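Local atomic coordinates of peptide amidase (Stenotrophomonas maltophilia, PDB entry 1M22), a protein that probably hydrolyses amide bonds as a peptide amidase of the amidase signature family. Residues Q151-C163 / A415-S426. Numbering follows the deposited sequence.
Sequences QTRNPYRISHSPC and APTTGVAWPIRS
H160 and P423 face each other as an isolated antiparallel, non-hydrogen-bonded pair, held by the backbone bonds of the residues beside them. I424 N donates to S159 O (3.0 Å), and S161 N donates to W422 O (2.7 Å). A water also donates to S159 O.

I424 has the largest share of the contact. Its CG1 lies against the S159-H160 backbone, with I424 CG1 3.4 Å from H160 C. Its CD1 packs on R153 NH1, and its CG2 meets the amide end of Q151, whose chain bends at chi2 (67°). The R153 guanidinium is held by an in-plane bond from NH1 to I158 O, at the second turn of the loop.

P423 CG lies over one face of the H160 imidazole, 4.2 Å from the imidazole centroid, a CH-pi contact. R157 CD lies over the opposite face, toward the rim. At the imidazole edge, ND1 makes a weak bond to A421 O.

W422 takes a chi1 of 55°, which swings its indole back over S161. S161 CB sits over the W422 indole face, 3.6 Å from the centroid of the five-membered ring, a CH-pi contact. C163 SG comes to the indole edge at W422 CH2 (3.9 Å).

N154 ND2 lies against A421 CB and donates to S161 O (3.0 Å), from above that carbonyl's plane; I196 O is a further partner. N154 OD1 accepts from Y156 N, forming an Asx turn, and S161 OG accepts from C163 N in an ST turn.

The pairing ties the segment leading to S165 to the loop after strand 412-416 of the central mixed sheet. Its C163 end approaches the Ser-Ser-Lys catalytic site of the amidase signature fold (S189, S165, K86): the C163 side chain lies about 8 Å from those of S165 and S189.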
loop_
_atom_site.group_PDB
_atom_site.type_symbol
_atom_site.label_atom_id
_atom_site.label_comp_id
_atom_site.label_asym_id
_atom_site.label_seq_id
_atom_site.Cartn_x
_atom_site.Cartn_y
_atom_site.Cartn_z
ATOM N N GLN A 151 -11.957 -13.629 -4.760
ATOM C CA GLN A 151 -11.261 -13.613 -3.482
ATOM C C GLN A 151 -9.759 -13.843 -3.567
ATOM O O GLN A 151 -9.306 -14.911 -3.974
ATOM C CB GLN A 151 -11.866 -14.678 -2.570
ATOM C CG GLN A 151 -11.245 -14.738 -1.190
ATOM C CD GLN A 151 -11.545 -13.502 -0.370
ATOM O OE1 GLN A 151 -12.706 -13.179 -0.116
ATOM N NE2 GLN A 151 -10.496 -12.802 0.050
ATOM N N THR A 152 -8.984 -12.838 -3.175
ATOM C CA THR A 152 -7.534 -12.975 -3.166
ATOM C C THR A 152 -7.189 -13.774 -1.908
ATOM O O THR A 152 -7.832 -13.620 -0.870
ATOM C CB THR A 152 -6.855 -11.590 -3.139
ATOM O OG1 THR A 152 -7.162 -10.894 -4.355
ATOM C CG2 THR A 152 -5.340 -11.725 -3.009
ATOM N N ARG A 153 -6.175 -14.629 -2.003
ATOM C CA ARG A 153 -5.776 -15.474 -0.883
ATOM C C ARG A 153 -4.362 -15.223 -0.386
ATOM O O ARG A 153 -3.473 -14.878 -1.163
ATOM C CB ARG A 153 -5.917 -16.948 -1.278
ATOM C CG ARG A 153 -7.347 -17.329 -1.618
ATOM C CD ARG A 153 -7.466 -18.744 -2.149
ATOM N NE ARG A 153 -8.863 -19.086 -2.412
ATOM C CZ ARG A 153 -9.764 -19.347 -1.468
ATOM N NH1 ARG A 153 -9.423 -19.313 -0.187
ATOM N NH2 ARG A 153 -11.012 -19.638 -1.806
ATOM N N ASN A 154 -4.161 -15.407 0.917
ATOM C CA ASN A 154 -2.844 -15.231 1.520
ATOM C C ASN A 154 -1.980 -16.407 1.060
ATOM O O ASN A 154 -2.337 -17.568 1.273
ATOM C CB ASN A 154 -2.966 -15.234 3.040
ATOM C CG ASN A 154 -1.691 -14.818 3.726
ATOM O OD1 ASN A 154 -0.615 -15.346 3.434
ATOM N ND2 ASN A 154 -1.801 -13.867 4.652
ATOM N N PRO A 155 -0.829 -16.130 0.435
ATOM C CA PRO A 155 0.032 -17.219 -0.037
ATOM C C PRO A 155 0.679 -18.079 1.043
ATOM O O PRO A 155 1.144 -19.187 0.760
ATOM C CB PRO A 155 1.054 -16.496 -0.909
ATOM C CG PRO A 155 1.199 -15.171 -0.221
ATOM C CD PRO A 155 -0.230 -14.812 0.145
ATOM N N TYR A 156 0.714 -17.583 2.275
ATOM C CA TYR A 156 1.313 -18.343 3.367
ATOM C C TYR A 156 0.379 -19.441 3.865
ATOM O O TYR A 156 0.822 -20.416 4.467
ATOM C CB TYR A 156 1.720 -17.411 4.517
ATOM C CG TYR A 156 2.903 -16.538 4.160
ATOM C CD1 TYR A 156 2.733 -15.366 3.422
ATOM C CD2 TYR A 156 4.202 -16.931 4.485
ATOM C CE1 TYR A 156 3.832 -14.611 3.012
ATOM C CE2 TYR A 156 5.305 -16.184 4.079
ATOM C CZ TYR A 156 5.111 -15.028 3.341
ATOM O OH TYR A 156 6.203 -14.294 2.920
ATOM N N ARG A 157 -0.911 -19.274 3.599
ATOM C CA ARG A 157 -1.941 -20.244 3.975
ATOM C C ARG A 157 -3.158 -19.768 3.192
ATOM O O ARG A 157 -3.847 -18.842 3.610
ATOM C CB ARG A 157 -2.187 -20.192 5.476
ATOM C CG ARG A 157 -3.038 -21.309 6.019
ATOM C CD ARG A 157 -2.948 -21.238 7.534
ATOM N NE ARG A 157 -2.036 -22.231 8.001
ATOM C CZ ARG A 157 -0.874 -22.206 8.643
ATOM N NH1 ARG A 157 -0.197 -21.143 9.059
ATOM N NH2 ARG A 157 -0.385 -23.409 8.856
ATOM N N ILE A 158 -3.418 -20.411 2.056
ATOM C CA ILE A 158 -4.489 -19.980 1.160
ATOM C C ILE A 158 -5.916 -19.939 1.685
ATOM O O ILE A 158 -6.797 -19.377 1.039
ATOM C CB ILE A 158 -4.437 -20.765 -0.180
ATOM C CG1 ILE A 158 -4.602 -22.266 0.061
ATOM C CG2 ILE A 158 -3.117 -20.484 -0.880
ATOM C CD1 ILE A 158 -6.031 -22.704 0.304
ATOM N N SER A 159 -6.139 -20.517 2.856
ATOM C CA SER A 159 -7.457 -20.494 3.476
ATOM C C SER A 159 -7.608 -19.198 4.273
ATOM O O SER A 159 -8.710 -18.838 4.695
ATOM C CB SER A 159 -7.594 -21.665 4.437
ATOM O OG SER A 159 -6.542 -21.626 5.389
ATOM N N HIS A 160 -6.493 -18.499 4.474
ATOM C CA HIS A 160 -6.500 -17.281 5.265
ATOM C C HIS A 160 -6.473 -15.973 4.495
ATOM O O HIS A 160 -6.121 -15.919 3.318
ATOM C CB HIS A 160 -5.377 -17.342 6.306
ATOM C CG HIS A 160 -5.606 -18.389 7.353
ATOM N ND1 HIS A 160 -5.341 -18.189 8.692
ATOM C CD2 HIS A 160 -6.116 -19.640 7.256
ATOM C CE1 HIS A 160 -5.680 -19.270 9.371
ATOM N NE2 HIS A 160 -6.153 -20.166 8.523
ATOM N N SER A 161 -6.852 -14.915 5.198
ATOM C CA SER A 161 -6.972 -13.592 4.617
ATOM C C SER A 161 -5.704 -12.855 4.239
ATOM O O SER A 161 -4.689 -12.937 4.930
ATOM C CB SER A 161 -7.776 -12.704 5.565
ATOM O OG SER A 161 -8.020 -11.438 4.983
ATOM N N PRO A 162 -5.747 -12.132 3.111
ATOM C CA PRO A 162 -4.585 -11.359 2.666
ATOM C C PRO A 162 -4.735 -9.939 3.220
ATOM O O PRO A 162 -3.878 -9.088 2.999
ATOM C CB PRO A 162 -4.730 -11.375 1.154
ATOM C CG PRO A 162 -6.218 -11.280 0.981
ATOM C CD PRO A 162 -6.728 -12.271 2.016
ATOM N N CYS A 163 -5.822 -9.708 3.954
ATOM C CA CYS A 163 -6.155 -8.387 4.494
ATOM C C CYS A 163 -6.439 -7.461 3.296
ATOM O O CYS A 163 -6.701 -7.951 2.198
ATOM C CB CYS A 163 -5.026 -7.834 5.373
ATOM S SG CYS A 163 -5.522 -6.450 6.450
ATOM N N ALA A 415 5.802 -0.288 16.642
ATOM C CA ALA A 415 4.869 -1.212 17.267
ATOM C C ALA A 415 4.592 -2.334 16.291
ATOM O O ALA A 415 4.934 -2.239 15.113
ATOM C CB ALA A 415 3.561 -0.491 17.581
ATOM N N PRO A 416 4.001 -3.436 16.774
ATOM C CA PRO A 416 3.700 -4.516 15.830
ATOM C C PRO A 416 2.649 -3.867 14.926
ATOM O O PRO A 416 1.830 -3.079 15.402
ATOM C CB PRO A 416 3.081 -5.593 16.717
ATOM C CG PRO A 416 3.692 -5.335 18.063
ATOM C CD PRO A 416 3.677 -3.827 18.155
ATOM N N THR A 417 2.663 -4.175 13.635
ATOM C CA THR A 417 1.700 -3.572 12.721
ATOM C C THR A 417 0.268 -4.023 12.989
ATOM O O THR A 417 -0.654 -3.207 13.064
ATOM C CB THR A 417 2.076 -3.893 11.267
ATOM O OG1 THR A 417 3.434 -3.492 11.045
ATOM C CG2 THR A 417 1.163 -3.157 10.291
ATOM N N THR A 418 0.092 -5.329 13.139
ATOM C CA THR A 418 -1.220 -5.908 13.388
ATOM C C THR A 418 -1.011 -7.354 13.830
ATOM O O THR A 418 0.111 -7.751 14.136
ATOM C CB THR A 418 -2.091 -5.848 12.101
ATOM O OG1 THR A 418 -3.409 -6.334 12.385
ATOM C CG2 THR A 418 -1.470 -6.683 10.980
ATOM N N GLY A 419 -2.090 -8.129 13.887
ATOM C CA GLY A 419 -1.974 -9.527 14.272
ATOM C C GLY A 419 -1.703 -10.358 13.033
ATOM O O GLY A 419 -1.219 -9.834 12.029
ATOM N N VAL A 420 -2.009 -11.652 13.084
ATOM C CA VAL A 420 -1.779 -12.513 11.929
ATOM C C VAL A 420 -3.050 -12.752 11.129
ATOM O O VAL A 420 -4.155 -12.454 11.581
ATOM C CB VAL A 420 -1.199 -13.879 12.344
ATOM C CG1 VAL A 420 0.147 -13.683 13.019
ATOM C CG2 VAL A 420 -2.168 -14.603 13.266
ATOM N N ALA A 421 -2.878 -13.288 9.926
ATOM C CA ALA A 421 -3.998 -13.577 9.044
ATOM C C ALA A 421 -5.009 -14.501 9.718
ATOM O O ALA A 421 -4.645 -15.386 10.493
ATOM C CB ALA A 421 -3.491 -14.207 7.755
ATOM N N TRP A 422 -6.277 -14.287 9.394
ATOM C CA TRP A 422 -7.382 -15.063 9.942
ATOM C C TRP A 422 -8.080 -15.824 8.816
ATOM O O TRP A 422 -7.923 -15.492 7.642
ATOM C CB TRP A 422 -8.377 -14.109 10.603
ATOM C CG TRP A 422 -8.848 -13.037 9.662
ATOM C CD1 TRP A 422 -9.953 -13.075 8.859
ATOM C CD2 TRP A 422 -8.189 -11.794 9.379
ATOM N NE1 TRP A 422 -10.022 -11.935 8.092
ATOM C CE2 TRP A 422 -8.952 -11.132 8.392
ATOM C CE3 TRP A 422 -7.027 -11.179 9.863
ATOM C CZ2 TRP A 422 -8.590 -9.882 7.877
ATOM C CZ3 TRP A 422 -6.665 -9.934 9.349
ATOM C CH2 TRP A 422 -7.447 -9.301 8.366
ATOM N N PRO A 423 -8.853 -16.867 9.160
ATOM C CA PRO A 423 -9.563 -17.639 8.136
ATOM C C PRO A 423 -10.489 -16.705 7.359
ATOM O O PRO A 423 -11.218 -15.913 7.958
ATOM C CB PRO A 423 -10.347 -18.662 8.959
ATOM C CG PRO A 423 -9.480 -18.870 10.153
ATOM C CD PRO A 423 -9.034 -17.468 10.493
ATOM N N ILE A 424 -10.460 -16.792 6.034
ATOM C CA ILE A 424 -11.305 -15.943 5.202
ATOM C C ILE A 424 -12.784 -16.120 5.530
ATOM O O ILE A 424 -13.514 -15.138 5.663
ATOM C CB ILE A 424 -11.087 -16.233 3.699
ATOM C CG1 ILE A 424 -9.660 -15.843 3.298
ATOM C CG2 ILE A 424 -12.107 -15.463 2.862
ATOM C CD1 ILE A 424 -9.290 -16.242 1.886
ATOM N N ARG A 425 -13.219 -17.369 5.662
ATOM C CA ARG A 425 -14.615 -17.668 5.964
ATOM C C ARG A 425 -14.990 -17.384 7.416
ATOM O O ARG A 425 -15.917 -17.990 7.955
ATOM C CB ARG A 425 -14.923 -19.132 5.630
ATOM C CG ARG A 425 -14.926 -19.446 4.140
ATOM C CD ARG A 425 -15.099 -20.938 3.889
ATOM N NE ARG A 425 -15.152 -21.257 2.464
ATOM C CZ ARG A 425 -16.169 -20.953 1.665
ATOM N NH1 ARG A 425 -17.230 -20.320 2.146
ATOM N NH2 ARG A 425 -16.127 -21.283 0.380
ATOM N N SER A 426 -14.269 -16.460 8.044
ATOM C CA SER A 426 -14.534 -16.086 9.430
ATOM C C SER A 426 -13.611 -14.951 9.861
ATOM O O SER A 426 -14.033 -13.798 9.961
ATOM C CB SER A 426 -14.328 -17.284 10.363
ATOM O OG SER A 426 -12.951 -17.528 10.584
HETATM O O HOH W 1 -11.245 -19.787 4.387
#